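Local atomic coordinates of TCR beta chain (Gallus gallus, PDB entry 6LIR), a protein that forms the beta half of the chicken alpha-beta T-cell receptor and, as in mammalian relatives, probably takes part in recognising peptide-MHC complexes. Residues M29-Q34 with E69-D74; I85-S90 with L99-G104; L42-Y47 with Y61-S66. All blocks are in the same frame, centred on the assembly; numbering follows the deposited sequence.

Contact 1: residues M29-Q34 with E69-D74; sequences MSWYLQ and EVFHLD
From Glu-69 onward the strand 70-74 runs in nearly the same direction as strand 29-34, the axes 8.0 Å apart and crossing at -29°; no backbone-to-backbone hydrogen bond joins the two segments, and the gap is filled mainly by side chains, as between the two sheets of an immunoglobulin V domain. Glu-69 marks the margin: its carbonyl O lies near the methyl CE of Met-29, while its carboxylate is engaged by Ser-67. Phe-71 carries the largest share of this strand's contact. With CG anti to the backbone N (chi1 -169°), its ring atom CD2 comes 3.6 Å from CD1 of Trp-31, and the ring planes are inclined by 38°, neither stacked nor T-shaped. Met-29, bent at its last torsion, returns its CE to 3.6 Å from CB of Phe-71. The carbonyl O of Phe-71 accepts the indole N-H of Trp-31, NE1 to O 3.2 Å; the oxygen sits near the indole plane, but NE1 stands above the carbonyl plane. His-72 points away from strand 29-34, and its ND1 bonds to Ser-19 OG. Leu-73 then lays CB over one face of the Trp-31 five-membered ring, 3.5 Å from its centroid, a CH-pi contact that, with the NE1 bond, fixes the indole's rotation. Around this buried core, Leu-18 and Cys-20 of strand 16-21 touch Trp-31, and Ala-63 and Arg-65 of strand 61-67 flank Phe-71.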
loop_
_atom_site.group_PDB
_atom_site.type_symbol
_atom_site.label_atom_id
_atom_site.label_comp_id
_atom_site.label_asym_id
_atom_site.label_seq_id
_atom_site.Cartn_x
_atom_site.Cartn_y
_atom_site.Cartn_z
ATOM N N MET B 29 0.971 -22.804 -9.689
ATOM C CA MET B 29 0.195 -21.644 -9.291
ATOM C C MET B 29 -0.250 -21.852 -7.855
ATOM O O MET B 29 -0.284 -22.979 -7.356
ATOM C CB MET B 29 -1.011 -21.419 -10.210
ATOM C CG MET B 29 -0.631 -21.191 -11.657
ATOM S SD MET B 29 -2.060 -20.788 -12.665
ATOM C CE MET B 29 -2.518 -19.200 -11.966
ATOM N N SER B 30 -0.618 -20.759 -7.195
ATOM C CA SER B 30 -0.977 -20.873 -5.792
ATOM C C SER B 30 -1.828 -19.686 -5.387
ATOM O O SER B 30 -1.848 -18.651 -6.057
ATOM C CB SER B 30 0.269 -20.966 -4.907
ATOM O OG SER B 30 1.076 -19.811 -5.054
ATOM N N TRP B 31 -2.505 -19.845 -4.255
ATOM C CA TRP B 31 -3.331 -18.803 -3.662
ATOM C C TRP B 31 -2.885 -18.625 -2.220
ATOM O O TRP B 31 -2.758 -19.608 -1.481
ATOM C CB TRP B 31 -4.822 -19.155 -3.721
ATOM C CG TRP B 31 -5.505 -18.751 -5.002
ATOM C CD1 TRP B 31 -5.899 -19.578 -6.017
ATOM C CD2 TRP B 31 -5.887 -17.424 -5.395
ATOM N NE1 TRP B 31 -6.498 -18.848 -7.018
ATOM C CE2 TRP B 31 -6.502 -17.524 -6.661
ATOM C CE3 TRP B 31 -5.764 -16.162 -4.801
ATOM C CZ2 TRP B 31 -6.996 -16.411 -7.343
ATOM C CZ3 TRP B 31 -6.254 -15.055 -5.484
ATOM C CH2 TRP B 31 -6.861 -15.188 -6.740
ATOM N N TYR B 32 -2.660 -17.377 -1.824
ATOM C CA TYR B 32 -2.104 -17.039 -0.523
ATOM C C TYR B 32 -3.047 -16.082 0.183
ATOM O O TYR B 32 -3.747 -15.290 -0.456
ATOM C CB TYR B 32 -0.719 -16.388 -0.650
ATOM C CG TYR B 32 0.421 -17.367 -0.783
ATOM C CD1 TYR B 32 1.026 -17.908 0.344
ATOM C CD2 TYR B 32 0.898 -17.750 -2.033
ATOM C CE1 TYR B 32 2.069 -18.809 0.234
ATOM C CE2 TYR B 32 1.946 -18.652 -2.153
ATOM C CZ TYR B 32 2.528 -19.174 -1.013
ATOM O OH TYR B 32 3.566 -20.072 -1.109
ATOM N N LEU B 33 -3.067 -16.157 1.507
ATOM C CA LEU B 33 -3.921 -15.305 2.318
ATOM C C LEU B 33 -3.044 -14.384 3.150
ATOM O O LEU B 33 -2.122 -14.845 3.830
ATOM C CB LEU B 33 -4.815 -16.144 3.233
ATOM C CG LEU B 33 -5.925 -15.424 3.996
ATOM C CD1 LEU B 33 -7.241 -15.597 3.267
ATOM C CD2 LEU B 33 -6.026 -15.957 5.416
ATOM N N GLN B 34 -3.329 -13.087 3.083
ATOM C CA GLN B 34 -2.649 -12.085 3.894
ATOM C C GLN B 34 -3.670 -11.423 4.804
ATOM O O GLN B 34 -4.612 -10.785 4.323
ATOM C CB GLN B 34 -1.950 -11.040 3.024
ATOM C CG GLN B 34 -1.170 -10.004 3.836
ATOM C CD GLN B 34 -0.658 -8.858 2.993
ATOM O OE1 GLN B 34 -1.424 -7.994 2.564
ATOM N NE2 GLN B 34 0.648 -8.842 2.751
ATOM N N GLU B 69 -3.420 -21.833 -17.714
ATOM C CA GLU B 69 -3.410 -20.390 -17.506
ATOM C C GLU B 69 -4.220 -19.935 -16.299
ATOM O O GLU B 69 -3.998 -18.822 -15.811
ATOM C CB GLU B 69 -3.944 -19.666 -18.753
ATOM C CG GLU B 69 -3.121 -19.879 -20.013
ATOM C CD GLU B 69 -3.494 -21.156 -20.743
ATOM O OE1 GLU B 69 -2.793 -21.517 -21.712
ATOM O OE2 GLU B 69 -4.486 -21.799 -20.340
ATOM N N VAL B 70 -5.137 -20.759 -15.796
ATOM C CA VAL B 70 -6.193 -20.297 -14.904
ATOM C C VAL B 70 -6.253 -21.197 -13.680
ATOM O O VAL B 70 -6.319 -22.426 -13.806
ATOM C CB VAL B 70 -7.563 -20.275 -15.612
ATOM C CG1 VAL B 70 -8.640 -19.769 -14.666
ATOM C CG2 VAL B 70 -7.504 -19.418 -16.864
ATOM N N PHE B 71 -6.278 -20.581 -12.498
ATOM C CA PHE B 71 -6.393 -21.294 -11.231
ATOM C C PHE B 71 -7.497 -20.623 -10.425
ATOM O O PHE B 71 -7.358 -19.462 -10.022
ATOM C CB PHE B 71 -5.065 -21.273 -10.472
ATOM C CG PHE B 71 -5.023 -22.189 -9.284
ATOM C CD1 PHE B 71 -5.783 -23.346 -9.251
ATOM C CD2 PHE B 71 -4.210 -21.893 -8.200
ATOM C CE1 PHE B 71 -5.736 -24.193 -8.155
ATOM C CE2 PHE B 71 -4.160 -22.732 -7.102
ATOM C CZ PHE B 71 -4.924 -23.884 -7.077
ATOM N N HIS B 72 -8.583 -21.355 -10.184
ATOM C CA HIS B 72 -9.741 -20.817 -9.484
ATOM C C HIS B 72 -9.653 -21.102 -7.993
ATOM O O HIS B 72 -9.298 -22.208 -7.580
ATOM C CB HIS B 72 -11.036 -21.426 -10.029
ATOM C CG HIS B 72 -11.261 -21.179 -11.485
ATOM N ND1 HIS B 72 -11.767 -19.992 -11.968
ATOM C CD2 HIS B 72 -11.060 -21.970 -12.565
ATOM C CE1 HIS B 72 -11.862 -20.060 -13.285
ATOM N NE2 HIS B 72 -11.439 -21.250 -13.672
ATOM N N LEU B 73 -10.021 -20.106 -7.191
ATOM C CA LEU B 73 -10.196 -20.261 -5.753
ATOM C C LEU B 73 -11.664 -20.029 -5.428
ATOM O O LEU B 73 -12.190 -18.940 -5.682
ATOM C CB LEU B 73 -9.306 -19.293 -4.969
ATOM C CG LEU B 73 -9.408 -19.409 -3.444
ATOM C CD1 LEU B 73 -8.788 -20.712 -2.943
ATOM C CD2 LEU B 73 -8.769 -18.206 -2.754
ATOM N N ASP B 74 -12.320 -21.042 -4.871
ATOM C CA ASP B 74 -13.744 -20.976 -4.570
ATOM C C ASP B 74 -13.933 -20.688 -3.087
ATOM O O ASP B 74 -13.322 -21.346 -2.239
ATOM C CB ASP B 74 -14.449 -22.284 -4.943
ATOM C CG ASP B 74 -14.464 -22.538 -6.439
ATOM O OD1 ASP B 74 -14.643 -21.571 -7.209
ATOM O OD2 ASP B 74 -14.297 -23.707 -6.845
#

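Contact 2: residues I85-S90 with L99-G104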
loop_
_atom_site.group_PDB
_atom_site.type_symbol
_atom_site.label_atom_id
_atom_site.label_comp_id
_atom_site.label_asym_id
_atom_site.label_seq_id
_atom_site.Cartn_x
_atom_site.Cartn_y
_atom_site.Cartn_z
ATOM N N ILE B 85 -6.742 -10.015 2.174
ATOM C CA ILE B 85 -6.174 -9.759 0.858
ATOM C C ILE B 85 -5.637 -11.080 0.333
ATOM O O ILE B 85 -4.861 -11.763 1.015
ATOM C CB ILE B 85 -5.066 -8.693 0.911
ATOM C CG1 ILE B 85 -5.589 -7.406 1.550
ATOM C CG2 ILE B 85 -4.537 -8.407 -0.491
ATOM C CD1 ILE B 85 -4.579 -6.272 1.554
ATOM N N TYR B 86 -6.058 -11.452 -0.868
ATOM C CA TYR B 86 -5.722 -12.739 -1.459
ATOM C C TYR B 86 -4.703 -12.506 -2.560
ATOM O O TYR B 86 -4.897 -11.631 -3.410
ATOM C CB TYR B 86 -6.964 -13.434 -2.030
ATOM C CG TYR B 86 -7.938 -13.932 -0.987
ATOM C CD1 TYR B 86 -8.754 -13.050 -0.294
ATOM C CD2 TYR B 86 -8.043 -15.287 -0.697
ATOM C CE1 TYR B 86 -9.645 -13.498 0.660
ATOM C CE2 TYR B 86 -8.937 -15.746 0.257
ATOM C CZ TYR B 86 -9.734 -14.844 0.932
ATOM O OH TYR B 86 -10.623 -15.283 1.887
ATOM N N PHE B 87 -3.625 -13.281 -2.543
ATOM C CA PHE B 87 -2.575 -13.147 -3.538
ATOM C C PHE B 87 -2.451 -14.450 -4.307
ATOM O O PHE B 87 -2.301 -15.521 -3.710
ATOM C CB PHE B 87 -1.232 -12.793 -2.884
ATOM C CG PHE B 87 -1.128 -11.357 -2.445
ATOM C CD1 PHE B 87 -0.853 -10.358 -3.366
ATOM C CD2 PHE B 87 -1.296 -11.006 -1.113
ATOM C CE1 PHE B 87 -0.754 -9.031 -2.970
ATOM C CE2 PHE B 87 -1.194 -9.678 -0.709
ATOM C CZ PHE B 87 -0.924 -8.694 -1.640
ATOM N N CYS B 88 -2.528 -14.352 -5.625
ATOM C CA CYS B 88 -2.179 -15.450 -6.508
ATOM C C CYS B 88 -0.712 -15.347 -6.888
ATOM O O CYS B 88 -0.177 -14.247 -7.057
ATOM C CB CYS B 88 -3.038 -15.458 -7.766
ATOM S SG CYS B 88 -2.382 -16.561 -9.019
ATOM N N ALA B 89 -0.060 -16.497 -7.012
ATOM C CA ALA B 89 1.349 -16.524 -7.359
ATOM C C ALA B 89 1.605 -17.696 -8.286
ATOM O O ALA B 89 0.851 -18.670 -8.313
ATOM C CB ALA B 89 2.233 -16.628 -6.108
ATOM N N SER B 90 2.684 -17.590 -9.059
ATOM C CA SER B 90 3.060 -18.650 -9.980
ATOM C C SER B 90 4.574 -18.785 -10.035
ATOM O O SER B 90 5.316 -17.867 -9.679
ATOM C CB SER B 90 2.509 -18.385 -11.386
ATOM O OG SER B 90 3.396 -17.557 -12.122
ATOM N N LEU B 99 8.739 -16.926 -7.031
ATOM C CA LEU B 99 7.312 -16.838 -7.280
ATOM C C LEU B 99 6.993 -15.467 -7.856
ATOM O O LEU B 99 7.568 -14.456 -7.440
ATOM C CB LEU B 99 6.516 -17.054 -5.991
ATOM C CG LEU B 99 6.424 -18.464 -5.406
ATOM C CD1 LEU B 99 5.842 -18.410 -4.001
ATOM C CD2 LEU B 99 5.588 -19.367 -6.298
ATOM N N ASN B 100 6.080 -15.440 -8.816
ATOM C CA ASN B 100 5.583 -14.195 -9.381
ATOM C C ASN B 100 4.192 -13.973 -8.812
ATOM O O ASN B 100 3.316 -14.828 -8.966
ATOM C CB ASN B 100 5.531 -14.262 -10.909
ATOM C CG ASN B 100 6.884 -14.027 -11.553
ATOM O OD1 ASN B 100 7.921 -14.425 -11.019
ATOM N ND2 ASN B 100 6.880 -13.375 -12.711
ATOM N N PHE B 101 3.976 -12.823 -8.191
ATOM C CA PHE B 101 2.723 -12.588 -7.499
ATOM C C PHE B 101 1.850 -11.651 -8.313
ATOM O O PHE B 101 2.346 -10.814 -9.073
ATOM C CB PHE B 101 2.960 -11.970 -6.121
ATOM C CG PHE B 101 3.366 -12.955 -5.070
ATOM C CD1 PHE B 101 4.679 -13.371 -4.964
ATOM C CD2 PHE B 101 2.435 -13.451 -4.174
ATOM C CE1 PHE B 101 5.057 -14.276 -3.992
ATOM C CE2 PHE B 101 2.806 -14.356 -3.199
ATOM C CZ PHE B 101 4.119 -14.767 -3.107
ATOM N N GLY B 102 0.544 -11.760 -8.102
ATOM C CA GLY B 102 -0.352 -10.763 -8.623
ATOM C C GLY B 102 -0.437 -9.602 -7.663
ATOM O O GLY B 102 0.136 -9.603 -6.574
ATOM N N GLN B 103 -1.179 -8.587 -8.080
ATOM C CA GLN B 103 -1.309 -7.390 -7.267
ATOM C C GLN B 103 -2.232 -7.592 -6.077
ATOM O O GLN B 103 -2.239 -6.759 -5.166
ATOM C CB GLN B 103 -1.729 -6.209 -8.137
ATOM C CG GLN B 103 -0.517 -5.669 -8.882
ATOM C CD GLN B 103 -0.853 -4.750 -10.032
ATOM O OE1 GLN B 103 0.040 -4.137 -10.620
ATOM N NE2 GLN B 103 -2.136 -4.638 -10.359
ATOM N N GLY B 104 -3.013 -8.669 -6.065
ATOM C CA GLY B 104 -3.807 -8.970 -4.894
ATOM C C GLY B 104 -5.259 -8.558 -4.974
ATOM O O GLY B 104 -5.610 -7.546 -5.588
#
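Residues 85-90 and 99-104 run antiparallel, with Ser-90 and Asn-100 a hydrogen-bonded pair (Ser-90 N to Asn-100 O 2.8 Å, Asn-100 N to Ser-90 O 2.7 Å) and Ala-89 and Phe-101 the non-hydrogen-bonded pair beside it. One more bond, from Gly-102 N to Cys-88 O at 2.8 Å, lies nearly along the C=O axis before the backbone swings out at Gln-103. On the face that carries Ala-89 and Phe-101, the methyl CB of Ala-89 sits over the centre of the Phe-101 ring, 3.7 Å from its centroid, in a clear CH-pi contact. Phe-101 keeps CG anti to the carbonyl carbon (chi1 -80°), which lays the ring back across the neighbouring strand, and the CB of Phe-87 meets its edge. The Phe-87 ring in turn presents its own edge to the backbone: CD1 is 3.4 Å from Gly-102 O, near the ring plane. Beside it Gly-104 CA lies 3.2 Å from Tyr-86 O, a CA-H...O contact. With no CB, Gly-104 lets the Phe-87 ring lie 3.6 Å from its CA (to CD1) and adopts a positive phi (100°). Phe-101, Gly-102 and Gly-104 form the FGxG motif that J segments contribute to V domains, and Phe-101 also packs on Pro-41 of the TCR alpha chain. The chemistry thus implies a CDR3 hairpin whose base is held by three backbone bonds and whose aromatic side serves the alpha-beta interface.

Contact 3: residues L42-Y47 with Y61-S66; sequences LIYSSY and YEAKRS
Three successive side-chain pairs join the strand 42-46 of one sheet to the strand 61-66 of the other in this V-type immunoglobulin sandwich, the axes 7.6 Å apart and 20° from parallel. At one end Ile-43 lays its branch CG2, anti to the backbone N, over one face of the Tyr-61 ring, 3.7 Å from the centroid and shifted toward the rim beside CG and CD2. In the middle the relation is reversed: the ring belongs to Tyr-44, and the methyl CB of Ala-63 approaches one of its faces, 3.6 Å from CG. The edge of the same ring, at CE2, comes 3.5 Å from the carbonyl O of Tyr-61. At the far end the contact turns polar. Arg-65 bends at chi2 (79°), bringing its guanidinium back alongside Ser-46, whose hydroxyl, anti to the backbone N, lies close to the guanidinium plane and accepts a bond from NH2.

Ile-43 and Tyr-44 both face Trp-31 in a classic beta bulge, so two consecutive residues can point toward the opposite sheet. Tyr-61 is placed from its other end by the bond between its OH and that of Tyr-86. The Arg-65 guanidinium is gripped many times over: NH2 also bonds to Asp-27 O and NH1 to Gln-68 O, with a weak one from NE to Ser-67 O. These carbonyl oxygens probably stabilise the positive charge of the buried guanidinium. Ser-46 OG is bonded in addition to Gln-51 O, a carbonyl acceptor that leaves the hydroxyl oxygen to receive the arginine. That bond, Arg-65 NH2 to Ser-46 OG, measures 3.0 Å with an angle of 147° at the hydrogen.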
loop_
_atom_site.group_PDB
_atom_site.type_symbol
_atom_site.label_atom_id
_atom_site.label_comp_id
_atom_site.label_asym_id
_atom_site.label_seq_id
_atom_site.Cartn_x
_atom_site.Cartn_y
_atom_site.Cartn_z
ATOM N N LEU B 42 -0.405 -20.135 2.624
ATOM C CA LEU B 42 -0.878 -20.885 1.465
ATOM C C LEU B 42 -2.266 -21.468 1.711
ATOM O O LEU B 42 -2.463 -22.268 2.632
ATOM C CB LEU B 42 0.108 -21.988 1.098
ATOM C CG LEU B 42 -0.221 -22.601 -0.266
ATOM C CD1 LEU B 42 0.400 -21.785 -1.384
ATOM C CD2 LEU B 42 0.236 -24.048 -0.338
ATOM N N ILE B 43 -3.222 -21.066 0.879
ATOM C CA ILE B 43 -4.577 -21.613 0.913
ATOM C C ILE B 43 -4.678 -22.872 0.068
ATOM O O ILE B 43 -5.144 -23.915 0.534
ATOM C CB ILE B 43 -5.587 -20.551 0.435
ATOM C CG1 ILE B 43 -5.383 -19.231 1.177
ATOM C CG2 ILE B 43 -7.014 -21.057 0.607
ATOM C CD1 ILE B 43 -6.238 -18.112 0.633
ATOM N N TYR B 44 -4.244 -22.781 -1.186
ATOM C CA TYR B 44 -4.324 -23.872 -2.143
ATOM C C TYR B 44 -3.226 -23.650 -3.166
ATOM O O TYR B 44 -2.917 -22.506 -3.513
ATOM C CB TYR B 44 -5.685 -23.898 -2.850
ATOM C CG TYR B 44 -6.627 -25.006 -2.435
ATOM C CD1 TYR B 44 -6.495 -26.290 -2.952
ATOM C CD2 TYR B 44 -7.664 -24.762 -1.546
ATOM C CE1 TYR B 44 -7.364 -27.304 -2.583
ATOM C CE2 TYR B 44 -8.537 -25.769 -1.169
ATOM C CZ TYR B 44 -8.383 -27.036 -1.691
ATOM O OH TYR B 44 -9.250 -28.038 -1.318
ATOM N N SER B 45 -2.639 -24.739 -3.646
ATOM C CA SER B 45 -1.632 -24.675 -4.694
ATOM C C SER B 45 -1.981 -25.683 -5.778
ATOM O O SER B 45 -2.907 -26.486 -5.638
ATOM C CB SER B 45 -0.226 -24.945 -4.142
ATOM O OG SER B 45 -0.077 -26.306 -3.770
ATOM N N SER B 46 -1.203 -25.656 -6.857
ATOM C CA SER B 46 -1.443 -26.526 -7.998
ATOM C C SER B 46 -0.122 -26.760 -8.708
ATOM O O SER B 46 0.562 -25.798 -9.074
ATOM C CB SER B 46 -2.457 -25.900 -8.965
ATOM O OG SER B 46 -2.517 -26.623 -10.184
ATOM N N TYR B 47 0.227 -28.025 -8.920
ATOM C CA TYR B 47 1.459 -28.359 -9.618
ATOM C C TYR B 47 1.257 -28.499 -11.118
ATOM O O TYR B 47 2.236 -28.688 -11.846
ATOM C CB TYR B 47 2.061 -29.662 -9.062
ATOM C CG TYR B 47 2.371 -29.651 -7.577
ATOM C CD1 TYR B 47 2.746 -28.479 -6.927
ATOM C CD2 TYR B 47 2.303 -30.820 -6.826
ATOM C CE1 TYR B 47 3.034 -28.473 -5.566
ATOM C CE2 TYR B 47 2.588 -30.824 -5.469
ATOM C CZ TYR B 47 2.953 -29.646 -4.846
ATOM O OH TYR B 47 3.236 -29.641 -3.497
ATOM N N TYR B 61 -12.416 -23.335 1.688
ATOM C CA TYR B 61 -12.044 -23.047 0.315
ATOM C C TYR B 61 -11.998 -24.336 -0.487
ATOM O O TYR B 61 -11.747 -25.418 0.051
ATOM C CB TYR B 61 -10.667 -22.371 0.221
ATOM C CG TYR B 61 -10.512 -21.118 1.047
ATOM C CD1 TYR B 61 -10.813 -19.873 0.514
ATOM C CD2 TYR B 61 -10.046 -21.177 2.353
ATOM C CE1 TYR B 61 -10.661 -18.722 1.260
ATOM C CE2 TYR B 61 -9.894 -20.031 3.107
ATOM C CZ TYR B 61 -10.203 -18.806 2.555
ATOM O OH TYR B 61 -10.057 -17.656 3.297
ATOM N N GLU B 62 -12.233 -24.198 -1.786
ATOM C CA GLU B 62 -11.965 -25.228 -2.773
ATOM C C GLU B 62 -11.197 -24.575 -3.912
ATOM O O GLU B 62 -11.107 -23.347 -3.998
ATOM C CB GLU B 62 -13.258 -25.886 -3.270
ATOM C CG GLU B 62 -13.985 -26.683 -2.199
ATOM C CD GLU B 62 -15.216 -27.387 -2.732
ATOM O OE1 GLU B 62 -15.194 -27.826 -3.902
ATOM O OE2 GLU B 62 -16.209 -27.501 -1.981
ATOM N N ALA B 63 -10.630 -25.393 -4.792
ATOM C CA ALA B 63 -9.867 -24.825 -5.889
ATOM C C ALA B 63 -9.885 -25.773 -7.074
ATOM O O ALA B 63 -10.092 -26.982 -6.934
ATOM C CB ALA B 63 -8.423 -24.520 -5.473
ATOM N N LYS B 64 -9.668 -25.194 -8.249
ATOM C CA LYS B 64 -9.700 -25.940 -9.499
ATOM C C LYS B 64 -8.705 -25.311 -10.457
ATOM O O LYS B 64 -8.824 -24.124 -10.777
ATOM C CB LYS B 64 -11.101 -25.958 -10.117
ATOM C CG LYS B 64 -11.141 -26.677 -11.460
ATOM C CD LYS B 64 -12.564 -26.927 -11.915
ATOM C CE LYS B 64 -12.976 -25.909 -12.958
ATOM N NZ LYS B 64 -13.402 -26.547 -14.233
ATOM N N ARG B 65 -7.740 -26.095 -10.922
ATOM C CA ARG B 65 -6.834 -25.626 -11.967
ATOM C C ARG B 65 -7.439 -26.098 -13.282
ATOM O O ARG B 65 -7.174 -27.201 -13.762
ATOM C CB ARG B 65 -5.424 -26.165 -11.749
ATOM C CG ARG B 65 -4.425 -25.760 -12.815
ATOM C CD ARG B 65 -3.930 -24.336 -12.613
ATOM N NE ARG B 65 -2.869 -23.987 -13.554
ATOM C CZ ARG B 65 -1.581 -24.243 -13.352
ATOM N NH1 ARG B 65 -0.679 -23.887 -14.259
ATOM N NH2 ARG B 65 -1.196 -24.859 -12.241
ATOM N N SER B 66 -8.283 -25.238 -13.863
ATOM C CA SER B 66 -9.052 -25.610 -15.045
ATOM C C SER B 66 -8.173 -25.726 -16.282
ATOM O O SER B 66 -8.511 -26.465 -17.214
ATOM C CB SER B 66 -10.174 -24.599 -15.281
ATOM O OG SER B 66 -9.655 -23.295 -15.483
HETATM O O HOH W 1 -10.944 -28.349 -4.363
#

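Followed from the N terminus, the chain enters contact 1 at 29-34 and contact 3 at 42-47. Contact 3 closes first, when 61-66 returns on the opposite sheet, and it is nested inside the longer loop that contact 1 closes at 69-74. Contact 2 comes afterwards, in series, and closes the short loop 91-98 as a hairpin when 99-104 returns beside 85-90. Contacts 1 and 3 bridge the two sheets side by side, since 28-34 neighbours 40-46 in one and 61-67 neighbours 70-75 in the other. Contact 2 instead lies within the first sheet, where 84-91 borders 28-34. Tyr-86 links all three, packing on Leu-73, Leu-33 and Ile-43.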